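Local atomic coordinates of isomaltodextranase (Arthrobacter globiformis, PDB entry 5AWO), a protein that hydrolyses alpha-1,6-glucosidic linkages in polysaccharides such as dextran, removing isomaltose units one after another from the non-reducing ends of the chains. Residues V516-Q521 against I601-I606; G578-D583 against N587-G592; K375-S380 against D497-V502; T547-K550 against S554-D557; T393-G398 against A425-L430. All coordinates share one frame; numbering follows the deposited sequence.

Contact 1 of 5, residues V516-Q521 against I601-I606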
# COMPACT_ATOMS: atom_id res chain seq x y z
N VAL A 516 10.50 9.21 -10.16
CA VAL A 516 11.03 8.41 -9.04
C VAL A 516 10.96 9.25 -7.79
O VAL A 516 11.29 10.44 -7.80
CB VAL A 516 12.49 7.97 -9.27
CG1 VAL A 516 13.01 7.15 -8.09
CG2 VAL A 516 12.60 7.18 -10.55
N THR A 517 10.50 8.64 -6.70
CA THR A 517 10.38 9.32 -5.42
C THR A 517 11.21 8.63 -4.36
O THR A 517 11.13 7.40 -4.17
CB THR A 517 8.91 9.42 -4.95
OG1 THR A 517 8.16 10.20 -5.91
CG2 THR A 517 8.77 10.03 -3.59
N PHE A 518 11.98 9.44 -3.64
CA PHE A 518 12.84 9.02 -2.54
C PHE A 518 12.37 9.70 -1.27
O PHE A 518 12.03 10.90 -1.28
CB PHE A 518 14.30 9.45 -2.76
CG PHE A 518 14.92 8.93 -4.02
CD1 PHE A 518 15.61 7.73 -4.03
CD2 PHE A 518 14.87 9.68 -5.19
CE1 PHE A 518 16.22 7.26 -5.17
CE2 PHE A 518 15.46 9.22 -6.34
CZ PHE A 518 16.14 8.01 -6.34
N ALA A 519 12.37 8.97 -0.16
CA ALA A 519 12.16 9.57 1.13
C ALA A 519 13.50 9.78 1.79
O ALA A 519 14.30 8.87 1.87
CB ALA A 519 11.30 8.68 2.01
N VAL A 520 13.73 10.99 2.29
CA VAL A 520 15.02 11.32 2.89
C VAL A 520 14.76 12.03 4.22
O VAL A 520 13.85 12.84 4.34
CB VAL A 520 15.89 12.21 1.96
CG1 VAL A 520 16.02 11.61 0.58
CG2 VAL A 520 15.35 13.61 1.87
N GLN A 521 15.57 11.69 5.22
CA GLN A 521 15.47 12.28 6.55
C GLN A 521 16.75 13.09 6.81
O GLN A 521 17.85 12.57 6.60
CB GLN A 521 15.28 11.18 7.61
CG GLN A 521 14.77 11.65 8.97
CD GLN A 521 13.25 11.71 9.09
OE1 GLN A 521 12.54 11.30 8.18
NE2 GLN A 521 12.76 12.24 10.20
N ILE A 601 16.92 10.40 -19.36
CA ILE A 601 18.04 9.82 -18.63
C ILE A 601 17.63 8.47 -18.10
O ILE A 601 16.44 8.17 -17.99
CB ILE A 601 18.53 10.64 -17.41
CG1 ILE A 601 17.57 10.55 -16.21
CG2 ILE A 601 18.83 12.08 -17.82
CD1 ILE A 601 18.10 11.21 -14.95
N ASN A 602 18.63 7.68 -17.75
CA ASN A 602 18.44 6.52 -16.86
C ASN A 602 19.04 6.90 -15.53
O ASN A 602 20.10 7.53 -15.48
CB ASN A 602 19.09 5.29 -17.43
CG ASN A 602 18.39 4.77 -18.67
OD1 ASN A 602 17.19 4.95 -18.83
ND2 ASN A 602 19.14 4.11 -19.56
N LEU A 603 18.39 6.55 -14.42
CA LEU A 603 18.83 6.98 -13.12
C LEU A 603 19.26 5.79 -12.28
O LEU A 603 18.47 4.86 -12.08
CB LEU A 603 17.72 7.76 -12.40
CG LEU A 603 18.11 8.36 -11.05
CD1 LEU A 603 19.09 9.53 -11.21
CD2 LEU A 603 16.88 8.81 -10.30
N ASN A 604 20.49 5.84 -11.76
CA ASN A 604 21.02 4.78 -10.90
C ASN A 604 20.80 5.07 -9.43
O ASN A 604 20.31 4.20 -8.70
CB ASN A 604 22.51 4.63 -11.17
CG ASN A 604 23.08 3.32 -10.64
OD1 ASN A 604 22.37 2.38 -10.23
ND2 ASN A 604 24.37 3.25 -10.68
N TRP A 605 21.14 6.26 -8.96
CA TRP A 605 20.98 6.62 -7.57
C TRP A 605 21.04 8.10 -7.35
O TRP A 605 21.45 8.85 -8.26
CB TRP A 605 21.99 5.89 -6.67
CG TRP A 605 23.49 5.92 -7.02
CD1 TRP A 605 24.24 4.87 -7.41
CD2 TRP A 605 24.41 7.04 -6.90
NE1 TRP A 605 25.57 5.24 -7.56
CE2 TRP A 605 25.69 6.56 -7.26
CE3 TRP A 605 24.27 8.38 -6.53
CZ2 TRP A 605 26.83 7.39 -7.27
CZ3 TRP A 605 25.41 9.20 -6.55
CH2 TRP A 605 26.66 8.70 -6.91
N ILE A 606 20.56 8.55 -6.20
CA ILE A 606 20.91 9.86 -5.67
C ILE A 606 21.76 9.69 -4.41
O ILE A 606 21.71 8.65 -3.74
CB ILE A 606 19.70 10.78 -5.40
CG1 ILE A 606 18.84 10.27 -4.23
CG2 ILE A 606 18.86 10.96 -6.65
CD1 ILE A 606 17.83 11.28 -3.77

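Contact 2 of 5, residues G578-D583 against N587-G592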
# COMPACT_ATOMS: atom_id res chain seq x y z
N GLY A 578 24.22 18.95 -7.56
CA GLY A 578 23.24 19.96 -7.28
C GLY A 578 23.16 20.35 -5.83
O GLY A 578 23.91 19.85 -4.98
N THR A 579 22.23 21.25 -5.57
CA THR A 579 21.93 21.75 -4.26
C THR A 579 20.43 21.68 -4.11
O THR A 579 19.69 22.14 -4.98
CB THR A 579 22.38 23.22 -4.11
OG1 THR A 579 23.80 23.27 -4.08
CG2 THR A 579 21.82 23.84 -2.83
N ILE A 580 19.98 21.14 -2.99
CA ILE A 580 18.57 21.00 -2.75
C ILE A 580 18.29 21.49 -1.33
O ILE A 580 19.06 21.20 -0.42
CB ILE A 580 18.13 19.53 -2.98
CG1 ILE A 580 16.62 19.40 -3.03
CG2 ILE A 580 18.74 18.60 -1.93
CD1 ILE A 580 16.15 18.05 -3.55
N THR A 581 17.24 22.29 -1.17
CA THR A 581 16.84 22.74 0.15
C THR A 581 15.96 21.66 0.76
O THR A 581 14.84 21.46 0.29
CB THR A 581 16.17 24.15 0.14
OG1 THR A 581 15.03 24.22 -0.74
CG2 THR A 581 17.20 25.19 -0.33
N LEU A 582 16.50 20.94 1.76
CA LEU A 582 15.75 19.92 2.56
C LEU A 582 15.49 20.44 3.97
O LEU A 582 16.31 21.18 4.54
CB LEU A 582 16.52 18.60 2.64
CG LEU A 582 17.01 17.97 1.34
CD1 LEU A 582 17.93 16.81 1.62
CD2 LEU A 582 15.84 17.56 0.45
N ASP A 583 14.35 20.07 4.54
CA ASP A 583 13.97 20.50 5.88
C ASP A 583 14.32 19.39 6.86
O ASP A 583 14.59 18.27 6.44
CB ASP A 583 12.47 20.89 5.95
CG ASP A 583 12.17 22.30 5.38
OD1 ASP A 583 13.12 23.04 5.11
OD2 ASP A 583 10.96 22.70 5.23
N ASN A 587 11.58 14.37 4.10
CA ASN A 587 11.35 15.04 2.83
C ASN A 587 11.12 13.99 1.76
O ASN A 587 11.78 12.94 1.78
CB ASN A 587 12.58 15.89 2.42
CG ASN A 587 12.87 17.00 3.40
OD1 ASN A 587 12.34 18.13 3.29
ND2 ASN A 587 13.68 16.68 4.41
N LEU A 588 10.23 14.28 0.83
CA LEU A 588 10.08 13.46 -0.37
C LEU A 588 10.77 14.16 -1.53
O LEU A 588 10.37 15.28 -1.89
CB LEU A 588 8.61 13.21 -0.69
CG LEU A 588 7.81 12.32 0.27
CD1 LEU A 588 8.52 10.98 0.48
CD2 LEU A 588 7.53 12.97 1.61
N VAL A 589 11.80 13.54 -2.07
CA VAL A 589 12.55 14.10 -3.19
C VAL A 589 12.12 13.31 -4.41
O VAL A 589 12.38 12.10 -4.50
CB VAL A 589 14.07 14.02 -2.95
CG1 VAL A 589 14.83 14.54 -4.16
CG2 VAL A 589 14.46 14.81 -1.71
N THR A 590 11.45 14.00 -5.33
CA THR A 590 10.93 13.42 -6.55
C THR A 590 11.63 14.01 -7.76
O THR A 590 11.74 15.24 -7.89
CB THR A 590 9.40 13.60 -6.61
OG1 THR A 590 8.81 12.84 -5.53
CG2 THR A 590 8.81 13.13 -7.93
N ILE A 591 12.08 13.12 -8.63
CA ILE A 591 12.73 13.46 -9.91
C ILE A 591 11.94 12.81 -11.02
O ILE A 591 11.68 11.60 -10.97
CB ILE A 591 14.23 13.03 -9.95
CG1 ILE A 591 14.83 13.30 -11.34
CG2 ILE A 591 14.42 11.56 -9.56
CD1 ILE A 591 16.35 13.25 -11.39
N GLY A 592 11.54 13.59 -12.04
CA GLY A 592 10.74 13.07 -13.13
C GLY A 592 10.87 13.88 -14.39
O GLY A 592 11.46 14.95 -14.38

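Contact 3 of 5, residues K375-S380 against D497-V502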
# COMPACT_ATOMS: atom_id res chain seq x y z
N LYS A 375 10.97 -3.79 -1.91
CA LYS A 375 10.74 -4.42 -3.18
C LYS A 375 11.38 -5.79 -3.17
O LYS A 375 12.39 -6.00 -2.51
CB LYS A 375 11.29 -3.58 -4.36
CG LYS A 375 10.30 -2.52 -4.84
CD LYS A 375 10.87 -1.61 -5.95
CE LYS A 375 9.81 -0.81 -6.69
NZ LYS A 375 9.12 0.16 -5.82
N PRO A 376 10.80 -6.74 -3.93
CA PRO A 376 11.51 -7.99 -4.19
C PRO A 376 12.76 -7.67 -4.99
O PRO A 376 12.78 -6.62 -5.67
CB PRO A 376 10.52 -8.78 -5.05
CG PRO A 376 9.81 -7.69 -5.81
CD PRO A 376 9.68 -6.55 -4.84
N LEU A 377 13.77 -8.52 -4.96
CA LEU A 377 14.91 -8.27 -5.83
C LEU A 377 14.46 -8.38 -7.30
O LEU A 377 13.99 -9.41 -7.73
CB LEU A 377 16.03 -9.26 -5.56
CG LEU A 377 17.35 -9.01 -6.27
CD1 LEU A 377 17.97 -7.68 -5.83
CD2 LEU A 377 18.29 -10.17 -6.00
N TYR A 378 14.62 -7.31 -8.06
CA TYR A 378 14.30 -7.35 -9.49
C TYR A 378 15.40 -8.08 -10.25
O TYR A 378 16.59 -7.85 -9.97
CB TYR A 378 14.06 -5.94 -10.06
CG TYR A 378 12.63 -5.48 -9.85
CD1 TYR A 378 12.06 -5.41 -8.58
CD2 TYR A 378 11.81 -5.17 -10.93
CE1 TYR A 378 10.76 -4.98 -8.39
CE2 TYR A 378 10.49 -4.76 -10.74
CZ TYR A 378 9.97 -4.69 -9.46
OH TYR A 378 8.66 -4.28 -9.29
N ARG A 379 14.98 -8.97 -11.14
CA ARG A 379 15.85 -9.83 -11.94
C ARG A 379 15.77 -9.46 -13.44
O ARG A 379 16.70 -9.73 -14.20
CB ARG A 379 15.55 -11.31 -11.67
CG ARG A 379 15.74 -11.65 -10.19
CD ARG A 379 15.68 -13.13 -9.85
NE ARG A 379 14.33 -13.69 -9.93
CZ ARG A 379 13.97 -14.87 -9.43
NH1 ARG A 379 14.85 -15.63 -8.78
NH2 ARG A 379 12.71 -15.27 -9.54
N SER A 380 14.67 -8.84 -13.86
CA SER A 380 14.54 -8.32 -15.22
C SER A 380 13.45 -7.27 -15.26
O SER A 380 12.77 -7.02 -14.26
CB SER A 380 14.27 -9.44 -16.21
OG SER A 380 12.89 -9.77 -16.25
N ASP A 497 25.66 0.59 -10.70
CA ASP A 497 25.85 0.07 -9.34
C ASP A 497 24.60 -0.72 -8.94
O ASP A 497 23.48 -0.31 -9.24
CB ASP A 497 26.08 1.23 -8.36
CG ASP A 497 27.40 1.99 -8.64
OD1 ASP A 497 28.40 1.32 -8.98
OD2 ASP A 497 27.40 3.22 -8.49
N GLY A 498 24.79 -1.85 -8.27
CA GLY A 498 23.65 -2.66 -7.83
C GLY A 498 23.07 -3.59 -8.88
O GLY A 498 23.78 -4.05 -9.76
N ASN A 499 21.78 -3.87 -8.76
CA ASN A 499 21.09 -4.87 -9.60
C ASN A 499 20.54 -4.27 -10.91
O ASN A 499 20.12 -5.00 -11.78
CB ASN A 499 19.93 -5.56 -8.81
CG ASN A 499 18.81 -4.62 -8.45
OD1 ASN A 499 19.03 -3.51 -8.03
ND2 ASN A 499 17.54 -5.12 -8.53
N GLY A 500 20.55 -2.93 -11.00
CA GLY A 500 20.00 -2.24 -12.17
C GLY A 500 19.81 -0.76 -11.92
O GLY A 500 20.50 -0.15 -11.08
N PHE A 501 18.84 -0.18 -12.61
CA PHE A 501 18.60 1.24 -12.59
C PHE A 501 17.16 1.51 -12.98
O PHE A 501 16.40 0.57 -13.26
CB PHE A 501 19.57 1.97 -13.56
CG PHE A 501 19.58 1.40 -14.95
CD1 PHE A 501 18.67 1.83 -15.93
CD2 PHE A 501 20.49 0.42 -15.28
CE1 PHE A 501 18.71 1.30 -17.20
CE2 PHE A 501 20.52 -0.12 -16.54
CZ PHE A 501 19.62 0.31 -17.52
N VAL A 502 16.77 2.78 -13.01
CA VAL A 502 15.45 3.14 -13.47
C VAL A 502 15.49 3.73 -14.87
O VAL A 502 16.28 4.64 -15.11
CB VAL A 502 14.79 4.12 -12.48
CG1 VAL A 502 13.52 4.74 -13.08
CG2 VAL A 502 14.45 3.38 -11.20

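Contact 4 of 5, residues T547-K550 against S554-D557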
# COMPACT_ATOMS: atom_id res chain seq x y z
N THR A 547 11.85 18.10 -7.32
CA THR A 547 11.24 18.78 -6.20
C THR A 547 11.62 18.13 -4.88
O THR A 547 12.05 16.96 -4.82
CB THR A 547 9.70 18.81 -6.28
OG1 THR A 547 9.15 17.47 -6.32
CG2 THR A 547 9.21 19.57 -7.49
N ALA A 548 11.50 18.92 -3.82
CA ALA A 548 11.41 18.42 -2.45
C ALA A 548 10.12 18.93 -1.81
O ALA A 548 9.73 20.09 -2.02
CB ALA A 548 12.63 18.83 -1.63
N GLU A 549 9.45 18.05 -1.04
CA GLU A 549 8.17 18.34 -0.43
C GLU A 549 8.09 17.70 0.95
O GLU A 549 8.78 16.69 1.23
CB GLU A 549 7.03 17.75 -1.27
CG GLU A 549 6.85 18.42 -2.63
CD GLU A 549 5.76 17.80 -3.49
OE1 GLU A 549 5.20 16.74 -3.10
OE2 GLU A 549 5.44 18.35 -4.56
N LYS A 550 7.23 18.27 1.79
CA LYS A 550 6.89 17.63 3.05
C LYS A 550 5.94 16.48 2.74
O LYS A 550 5.47 16.36 1.60
CB LYS A 550 6.20 18.60 4.01
CG LYS A 550 6.99 19.86 4.33
CD LYS A 550 6.19 20.75 5.25
CE LYS A 550 6.30 20.33 6.71
NZ LYS A 550 7.64 20.59 7.30
N SER A 554 3.48 19.89 0.67
CA SER A 554 3.95 21.30 0.69
C SER A 554 5.34 21.37 0.08
O SER A 554 6.24 20.62 0.42
CB SER A 554 4.01 21.82 2.13
OG SER A 554 2.72 21.86 2.77
N THR A 555 5.54 22.33 -0.84
CA THR A 555 6.81 22.46 -1.53
C THR A 555 7.97 23.00 -0.63
O THR A 555 7.81 24.03 0.03
CB THR A 555 6.60 23.35 -2.77
OG1 THR A 555 5.68 22.69 -3.66
CG2 THR A 555 7.88 23.58 -3.48
N VAL A 556 9.09 22.27 -0.58
CA VAL A 556 10.34 22.64 0.14
C VAL A 556 11.35 23.22 -0.86
O VAL A 556 12.10 24.16 -0.54
CB VAL A 556 11.02 21.41 0.84
CG1 VAL A 556 12.33 21.79 1.55
CG2 VAL A 556 10.10 20.78 1.87
N ASP A 557 11.42 22.61 -2.03
CA ASP A 557 12.26 23.09 -3.12
C ASP A 557 11.65 22.80 -4.47
O ASP A 557 10.78 21.93 -4.62
CB ASP A 557 13.64 22.46 -3.05
CG ASP A 557 14.70 23.27 -3.78
OD1 ASP A 557 14.33 24.29 -4.42
OD2 ASP A 557 15.88 22.90 -3.69
O HOH W 1 6.64 20.57 -5.21

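Contact 5 of 5, residues T393-G398 against A425-L430. With PO4 (phosphate ion), chain B.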
# COMPACT_ATOMS: atom_id res chain seq x y z
N THR A 393 10.50 -13.54 -5.29
CA THR A 393 9.53 -13.51 -4.19
C THR A 393 10.16 -13.74 -2.82
O THR A 393 9.52 -13.41 -1.82
CB THR A 393 8.40 -14.56 -4.36
OG1 THR A 393 8.94 -15.89 -4.25
CG2 THR A 393 7.66 -14.39 -5.65
N GLU A 394 11.38 -14.28 -2.75
CA GLU A 394 11.98 -14.74 -1.52
C GLU A 394 13.07 -13.85 -0.94
O GLU A 394 13.62 -14.15 0.09
CB GLU A 394 12.51 -16.15 -1.71
CG GLU A 394 11.41 -17.17 -1.95
CD GLU A 394 11.98 -18.53 -2.21
OE1 GLU A 394 12.72 -18.72 -3.21
OE2 GLU A 394 11.70 -19.46 -1.39
N ARG A 395 13.41 -12.75 -1.63
CA ARG A 395 14.42 -11.82 -1.14
C ARG A 395 13.92 -10.40 -1.34
O ARG A 395 13.67 -9.98 -2.50
CB ARG A 395 15.75 -12.03 -1.87
CG ARG A 395 16.35 -13.39 -1.59
CD ARG A 395 17.74 -13.56 -2.21
NE ARG A 395 17.61 -13.66 -3.65
CZ ARG A 395 18.56 -13.40 -4.54
NH1 ARG A 395 19.78 -13.00 -4.17
NH2 ARG A 395 18.29 -13.56 -5.82
N TRP A 396 13.81 -9.67 -0.25
CA TRP A 396 13.18 -8.33 -0.21
C TRP A 396 14.11 -7.32 0.46
O TRP A 396 14.81 -7.66 1.41
CB TRP A 396 11.88 -8.39 0.60
CG TRP A 396 10.76 -9.03 -0.16
CD1 TRP A 396 10.59 -10.35 -0.44
CD2 TRP A 396 9.67 -8.35 -0.77
NE1 TRP A 396 9.46 -10.53 -1.20
CE2 TRP A 396 8.89 -9.31 -1.43
CE3 TRP A 396 9.29 -7.00 -0.84
CZ2 TRP A 396 7.73 -8.97 -2.14
CZ3 TRP A 396 8.16 -6.67 -1.54
CH2 TRP A 396 7.39 -7.65 -2.19
N ALA A 397 14.10 -6.09 -0.05
CA ALA A 397 14.82 -5.01 0.63
C ALA A 397 14.13 -3.69 0.38
O ALA A 397 13.54 -3.48 -0.68
CB ALA A 397 16.26 -4.91 0.17
N GLY A 398 14.18 -2.83 1.38
CA GLY A 398 13.74 -1.47 1.22
C GLY A 398 14.56 -0.55 2.08
O GLY A 398 15.15 -0.96 3.07
N ALA A 425 26.51 -4.63 -2.18
CA ALA A 425 27.03 -4.02 -3.41
C ALA A 425 26.29 -4.54 -4.63
O ALA A 425 25.69 -3.74 -5.38
CB ALA A 425 28.53 -4.27 -3.55
N LYS A 426 26.29 -5.85 -4.84
CA LYS A 426 25.79 -6.43 -6.07
C LYS A 426 24.27 -6.37 -6.21
O LYS A 426 23.76 -6.25 -7.31
CB LYS A 426 26.24 -7.87 -6.21
CG LYS A 426 27.76 -7.97 -6.31
CD LYS A 426 28.21 -9.37 -6.68
CE LYS A 426 28.19 -10.29 -5.47
NZ LYS A 426 28.98 -11.54 -5.72
N ASP A 427 23.57 -6.51 -5.09
CA ASP A 427 22.12 -6.47 -5.12
C ASP A 427 21.57 -5.09 -4.79
O ASP A 427 20.76 -4.55 -5.56
CB ASP A 427 21.54 -7.54 -4.17
CG ASP A 427 21.90 -8.94 -4.57
OD1 ASP A 427 21.82 -9.28 -5.76
OD2 ASP A 427 22.25 -9.75 -3.67
N LEU A 428 22.00 -4.48 -3.68
CA LEU A 428 21.46 -3.17 -3.27
C LEU A 428 22.10 -1.97 -3.97
O LEU A 428 21.47 -0.94 -4.11
CB LEU A 428 21.54 -2.99 -1.75
CG LEU A 428 20.85 -4.08 -0.90
CD1 LEU A 428 20.88 -3.69 0.56
CD2 LEU A 428 19.43 -4.39 -1.37
N GLY A 429 23.36 -2.11 -4.40
CA GLY A 429 24.04 -1.03 -5.15
C GLY A 429 24.72 -0.03 -4.24
O GLY A 429 24.80 1.15 -4.56
N LEU A 430 25.19 -0.49 -3.09
CA LEU A 430 25.89 0.36 -2.12
C LEU A 430 27.40 0.15 -2.23
O LEU A 430 27.86 -0.90 -2.65
CB LEU A 430 25.45 0.04 -0.70
CG LEU A 430 23.95 -0.00 -0.47
CD1 LEU A 430 23.72 -0.36 0.99
CD2 LEU A 430 23.30 1.32 -0.85
P PO4 B . 27.21 -12.83 -2.67
O1 PO4 B . 28.57 -12.78 -3.37
O2 PO4 B . 26.15 -12.38 -3.70
O3 PO4 B . 27.18 -11.91 -1.47
O4 PO4 B . 26.91 -14.24 -2.24
O HOH W 2 21.33 -11.91 -6.31

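Contact 1 of 5, residues V516-Q521 against I601-I606
Phe518, whose backbone is hydrogen-bonded to Val589 on the adjoining strand, spends its polar groups within its own sheet and meets Ile606 and Leu603 mainly with its aromatic ring. Ile606 approaches from the opposite direction and lies over one face of that ring. Its CG1 stands 3.9 Å from the centroid of the Phe518 ring and only 1° off the ring normal, a CH-pi contact. The two methyl groups spread outward from there: Ile606 CD1 lies 3.7 Å from Phe518 CD2, while Ile606 CG2 is 3.8 Å from Phe518 CE2. This spread depends on a chi1 of 68°, which sets CG1 between the backbone N and the carbonyl carbon. Isoleucine suits the place because its branched chain offers three carbons to a flat surface. Leu603 meets the same ring at its edge, near the ring plane, with CD2 4.1 Å from Phe518 CZ.

Leu603 and Ile606 are three positions apart, so simple strand alternation would put them on opposite faces. The classic beta bulge at Asn604 and Trp605, which both face Arg533, takes up the extra residue and returns Ile606 to the face of Leu603. Ala481, Ile591 and Tyr532 pack around the group; on the other face of strand 601-609, Trp605 is hydrogen-bonded to Asp497. The CA atoms of Phe518 and Ile606 are 8.7 Å apart, a spacing bridged by side chains alone. Such face-to-face packing of two antiparallel sheets is characteristic of the beta-sandwich core of a CBM35 carbohydrate-binding module.

Contact 2 of 5, residues G578-D583 against N587-G592
Asn587 turns its side-chain amide to the backbone of Asp583 and uses both ends of it. Its OD1 accepts from Asp583 N at 3.1 Å, nearly straight at 170°, although the donor is tilted 27° from the carbonyl plane. ND2 donates to Asp583 O, a bond whose modelled length of 2.7 Å is less certain because that oxygen is crowded elsewhere. Next to this pair, Leu582 brings CB to 3.9 Å from Asn587 ND2. Leu582 CD2 touches Val589 CG2 at 3.8 Å, the two side chains crossing at about a right angle, and Ile580 meets Val589 tip to tip, CD1 to CG1, also 3.8 Å. With CG1 anti to its backbone N, Val589 keeps CG2 near Ile580 CD1 as well.

The second shell sets these groups in place. Asn587 is bonded through its backbone to Val520 and Leu582 to Gly526, so each strand belongs to a different sheet of the sandwich; their short axes run 9.0 Å apart at 150°.

A leucine in place of Asn587, lacking the amide, would probably leave Asp583 N and O without these mates where the chain turns between the sheets. Because one end donates and the other accepts, the pair, the OD1 bond being the surer, would probably fix which way the buried amide is turned without bringing a charge into the core.

Contact 3 of 5, residues K375-S380 against D497-V502
Asn499 is the one residue of its loop that reaches strand 375-378, and the close part of the contact gathers round its amide nitrogen. ND2 donates to Tyr378 O at 3.2 Å with an angle of 165°. The acceptor lies in the amide plane of Asn499, while the donor is tilted 19° from the plane of the Tyr378 carbonyl. Leu377 runs alongside in the reverse sense, its CD1 3.7 Å from Asn499 ND2, and Tyr378 CB stands 3.9 Å from the same nitrogen. A chi1 of 65° holds the amide of Asn499 between its own backbone N and carbonyl carbon, from where it can reach across. With alanine in place of Asn499, Tyr378 O is likely to lose this donor and a gap to open beside Leu377 CD1.

The rest is looser. Only 111 Å² is buried between the two segments, Asn499 itself is partly open to solvent, and beyond Tyr378 the chain carries the exposed Arg379 pointing away. The Tyr378 ring also leads off, its OH bonded to Ser303 and its edge-to-face partner being Trp483.

Strand 375-378 lies between strands 391-392 and 395-399 in the sheet that follows the catalytic barrel, whereas Asn499 sits in the connection between strands 488-490 and 501-505 of the carbohydrate-binding module, resting on Phe489, so its amide is one of several links between the two domains, beside Lys375 to Ala481 and Tyr378 on Trp483.

Contact 4 of 5, residues T547-K550 against S554-D557
Val556 lies against the peptide of Ala548, its CB 3.4 Å from Ala548 O. With CG1 anti to the backbone N (chi1 178°), its other methyl, CG2, reaches on to 3.8 Å from Glu549 C. Beneath this cover Ala548 O accepts two bonds from the same face of its plane: from Val556 N at 2.7 Å and from Asp557 N at 3.0 Å. Two residues thus face one, the definition of a classic beta bulge, and the register of the hairpin shifts by one. Ala548 N completes the pair to Asp557 O at 3.2 Å. Nearer the turn, Lys550 N is bonded to Ser554 O at 2.9 Å, in the carbonyl plane.

Alanine is small enough to sit under Val556 and against Ile580 and Leu582. On the other face, a water donates to Glu549 OE2 at 2.6 Å and is hydrogen-bonded to Thr555 OG1 at 2.8 Å, while Glu549 OE1 forms a salt bridge with Arg33. Asp557 OD2 accepts from Thr581 N, tying the hairpin to the opposite sheet. Backbone bonds therefore set the register, and the charged and hydroxyl ends serve to bind water and neighbouring segments.

Contact 5 of 5, residues T393-G398 against A425-L430
Arg395 and Asp427 face each other at a right angle on the beta-sandwich domain that follows the catalytic barrel in glycoside hydrolase family 27, where strand 395-399 meets the loop before strand 434-438. Their side chains cross, with guanidinium and carboxylate planes 89° apart, and the nearest atoms, Arg395 NH1 and Asp427 OD2, stay 4.1 Å apart, beyond a salt bridge. A water fills the link. It lies in the guanidinium plane, accepting from Arg395 NH1 at 2.9 Å and donating to Asp427 OD1 at 2.7 Å. Both groups are anchored elsewhere: Arg395 NE, beyond a bend at chi3 (-71°), forms a salt bridge with Asp392, and Asp427 OD2 accepts from Asp423 N. Their opposite charges would still be expected to attract through the water.

Strand alternation places Ala397 on the same side as Arg395, and its CB touches Leu428 CD2 at 3.6 Å. The short alanine lets the leucine come close to the sheet, and Trp405 and Phe480 close around the two. Trp396, between them, points the other way. Its NE1 donates to Thr393 O at 2.9 Å; the oxygen lies in the ring plane, although the donor stands above the carbonyl plane.

Gly429, with positive phi, turns the loop after Leu428. At the loop's outer side Lys426 NZ donates to O1 of a phosphate ion, probably from the crystallisation liquor, at 2.7 Å, and Arg450 NH2 is bonded to the same ion.

How the contacts relate
Along the chain, contact 5 is nested within the loop closed by contact 3; contacts 4 and 2 follow one another inside the loop closed by contact 1. Contacts 1, 2 and 4 all lie in the carbohydrate-binding module. Strand 585-592 lies between 515-522 and 542-549 in one sheet, so the centres of contacts 1 and 2 are about 9 Å apart and those of 2 and 4 about 7 Å. Contacts 3 and 5 share neighbouring strands 375-378 and 395-399 of the other beta domain, their centres also about 7 Å apart. Contact 3 joins the two groups, since strand 501-505 pairs with 601-609 of contact 1, so the two beta domains meet there, away from the catalytic residues.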